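Local coordinates for CELL division protein FTSZ (Haloferax volcanii, PDB 4B46) that binds and probably hydrolyses GTP as a tubulin-like cytoskeletal protein that controls cell shape and is essential for forming the rod-shaped cells needed for efficient swimming, at residues L102-L107 with Y132-L137. Sequence-based numbering, arbitrary orientation.
With GDP (guanosine-5'-diphosphate), chain B.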
loop_
_atom_site.group_PDB
_atom_site.type_symbol
_atom_site.label_atom_id
_atom_site.label_comp_id
_atom_site.label_asym_id
_atom_site.label_seq_id
_atom_site.Cartn_x
_atom_site.Cartn_y
_atom_site.Cartn_z
ATOM N N LEU A 102 -6.163 -3.236 5.650
ATOM C CA LEU A 102 -5.011 -2.496 5.140
ATOM C C LEU A 102 -4.896 -1.130 5.832
ATOM O O LEU A 102 -5.772 -0.263 5.700
ATOM C CB LEU A 102 -5.088 -2.318 3.623
ATOM C CG LEU A 102 -3.906 -1.592 2.981
ATOM C CD1 LEU A 102 -2.646 -2.460 3.020
ATOM C CD2 LEU A 102 -4.223 -1.174 1.551
ATOM N N VAL A 103 -3.810 -0.948 6.573
ATOM C CA VAL A 103 -3.558 0.310 7.272
ATOM C C VAL A 103 -2.609 1.146 6.424
ATOM O O VAL A 103 -1.475 0.742 6.148
ATOM C CB VAL A 103 -2.970 0.061 8.677
ATOM C CG1 VAL A 103 -2.677 1.394 9.399
ATOM C CG2 VAL A 103 -3.929 -0.801 9.487
ATOM N N VAL A 104 -3.101 2.293 5.970
ATOM C CA VAL A 104 -2.353 3.132 5.046
ATOM C C VAL A 104 -1.892 4.417 5.730
ATOM O O VAL A 104 -2.690 5.082 6.394
ATOM C CB VAL A 104 -3.208 3.512 3.830
ATOM C CG1 VAL A 104 -2.352 4.296 2.806
ATOM C CG2 VAL A 104 -3.810 2.257 3.194
ATOM N N SER A 105 -0.624 4.780 5.537
ATOM C CA SER A 105 -0.058 5.929 6.229
ATOM C C SER A 105 1.264 6.407 5.651
ATOM O O SER A 105 2.076 5.610 5.182
ATOM C CB SER A 105 0.175 5.571 7.687
ATOM O OG SER A 105 0.649 6.697 8.382
ATOM N N GLY A 106 1.478 7.717 5.706
ATOM C CA GLY A 106 2.791 8.280 5.448
ATOM C C GLY A 106 3.620 8.034 6.690
ATOM O O GLY A 106 3.101 8.092 7.805
ATOM N N LEU A 107 4.900 7.726 6.522
ATOM C CA LEU A 107 5.712 7.406 7.692
ATOM C C LEU A 107 6.527 8.603 8.192
ATOM O O LEU A 107 7.101 8.555 9.274
ATOM C CB LEU A 107 6.618 6.201 7.417
ATOM C CG LEU A 107 5.872 4.927 7.009
ATOM C CD1 LEU A 107 6.815 3.757 7.056
ATOM C CD2 LEU A 107 4.671 4.672 7.910
ATOM N N TYR A 132 -2.470 -5.930 6.878
ATOM C CA TYR A 132 -1.339 -5.429 6.110
ATOM C C TYR A 132 -1.182 -3.933 6.308
ATOM O O TYR A 132 -2.129 -3.237 6.695
ATOM C CB TYR A 132 -1.505 -5.741 4.621
ATOM C CG TYR A 132 -1.717 -7.215 4.340
ATOM C CD1 TYR A 132 -0.789 -8.159 4.748
ATOM C CD2 TYR A 132 -2.858 -7.655 3.686
ATOM C CE1 TYR A 132 -0.988 -9.511 4.501
ATOM C CE2 TYR A 132 -3.064 -8.993 3.426
ATOM C CZ TYR A 132 -2.129 -9.917 3.845
ATOM O OH TYR A 132 -2.334 -11.254 3.594
ATOM N N GLY A 133 0.033 -3.462 6.066
ATOM C CA GLY A 133 0.344 -2.042 6.081
ATOM C C GLY A 133 0.674 -1.583 4.670
ATOM O O GLY A 133 1.178 -2.362 3.854
ATOM N N LEU A 134 0.329 -0.338 4.359
ATOM C CA LEU A 134 0.892 0.339 3.190
ATOM C C LEU A 134 1.586 1.576 3.724
ATOM O O LEU A 134 0.927 2.538 4.120
ATOM C CB LEU A 134 -0.190 0.727 2.173
ATOM C CG LEU A 134 0.235 1.594 0.971
ATOM C CD1 LEU A 134 1.514 1.101 0.321
ATOM C CD2 LEU A 134 -0.881 1.650 -0.061
ATOM N N GLY A 135 2.913 1.516 3.782
ATOM C CA GLY A 135 3.709 2.582 4.351
ATOM C C GLY A 135 4.279 3.426 3.231
ATOM O O GLY A 135 4.839 2.896 2.273
ATOM N N ILE A 136 4.115 4.740 3.338
ATOM C CA ILE A 136 4.592 5.644 2.307
ATOM C C ILE A 136 5.798 6.430 2.821
ATOM O O ILE A 136 5.679 7.205 3.780
ATOM C CB ILE A 136 3.478 6.601 1.875
ATOM C CG1 ILE A 136 2.323 5.818 1.245
ATOM C CG2 ILE A 136 4.038 7.677 0.950
ATOM C CD1 ILE A 136 1.027 6.605 1.120
ATOM N N LEU A 137 6.961 6.205 2.204
ATOM C CA LEU A 137 8.205 6.830 2.647
ATOM C C LEU A 137 8.314 8.247 2.121
ATOM O O LEU A 137 7.777 8.555 1.056
ATOM C CB LEU A 137 9.425 6.010 2.195
ATOM C CG LEU A 137 9.419 4.558 2.668
ATOM C CD1 LEU A 137 10.705 3.831 2.246
ATOM C CD2 LEU A 137 9.217 4.491 4.164
HETATM P PB GDP B . 0.477 13.148 9.555
HETATM O O1B GDP B . 1.029 13.792 10.795
HETATM O O2B GDP B . -0.949 13.567 9.274
HETATM O O3B GDP B . 0.592 11.654 9.714
HETATM O O3A GDP B . 1.437 13.667 8.387
HETATM P PA GDP B . 1.060 13.650 6.833
HETATM O O1A GDP B . 0.249 12.453 6.468
HETATM O O2A GDP B . 0.400 14.947 6.456
HETATM O "O5'" GDP B . 2.535 13.596 6.180
HETATM C "C5'" GDP B . 3.344 12.453 6.466
HETATM C "C4'" GDP B . 4.203 12.130 5.257
HETATM O "O4'" GDP B . 3.387 11.665 4.196
HETATM C "C3'" GDP B . 4.860 13.367 4.677
HETATM O "O3'" GDP B . 6.112 13.544 5.326
HETATM C "C2'" GDP B . 5.010 13.055 3.196
HETATM O "O2'" GDP B . 6.160 12.236 2.970
HETATM C "C1'" GDP B . 3.868 12.127 2.914
HETATM N N9 GDP B . 2.658 12.712 2.322
HETATM C C8 GDP B . 1.919 13.734 2.800
HETATM N N7 GDP B . 0.820 13.926 2.022
HETATM C C5 GDP B . 0.842 12.979 1.051
HETATM C C6 GDP B . -0.013 12.581 -0.087
HETATM O O6 GDP B . -1.077 13.198 -0.360
HETATM N N1 GDP B . 0.395 11.543 -0.828
HETATM C C2 GDP B . 1.526 10.857 -0.582
HETATM N N2 GDP B . 1.858 9.830 -1.399
HETATM N N3 GDP B . 2.352 11.155 0.446
HETATM C C4 GDP B . 2.054 12.181 1.271
#
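V103 and S105 supply the inner rungs of a parallel ladder with 132-137, in which each gives its N-H to one carbonyl and its own oxygen to a later amide. V103 N reaches Y132 O at 2.8 Å in an almost straight bond (171° at the hydrogen), and L134 N returns to V103 O. S105 N then bonds to L134 O, and I136 N to S105 O. L107 N closes the ladder on I136 O at 2.9 Å.

Side chains meet most often on the face carrying L102, Y132, V104, L134 and I136. L102 has CG anti to its backbone N (chi1 -178°), and its CD1 reaches over the neighbouring strand, 3.8 Å from Y132 CB and 4.1 Å from L134 CB. V104 lies alongside L134, both pointing the same way, with CG2 4.1 Å from L134 CB. Farther along, V104 CG1 and I136 CD1 meet more loosely, at 4.4 Å.

The strands belong to a beta-alpha-beta unit of the Rossmann-like GTPase domain, connected by helix 111-126, and their C-terminal ends border the GDP site. There I136 directs CG2 at the guanine, 3.9 Å from GDP N2, while G106 passes close to the ribose O4', where a CB would clash. An alanine in place of I136 would probably open a gap beside the guanine and leave V104 CG1 with L134 as its remaining apolar neighbour on this strand.

On the other face G133 and G135 bring no side chains, and direct contact between the strands is sparser, although helices 111-126 and 144-160 keep this side buried. L107 CD1 leans over G135 and touches L137 CD2 at 3.8 Å, while S105 OG reaches forward to the next carbonyl, G106 O, from above its plane.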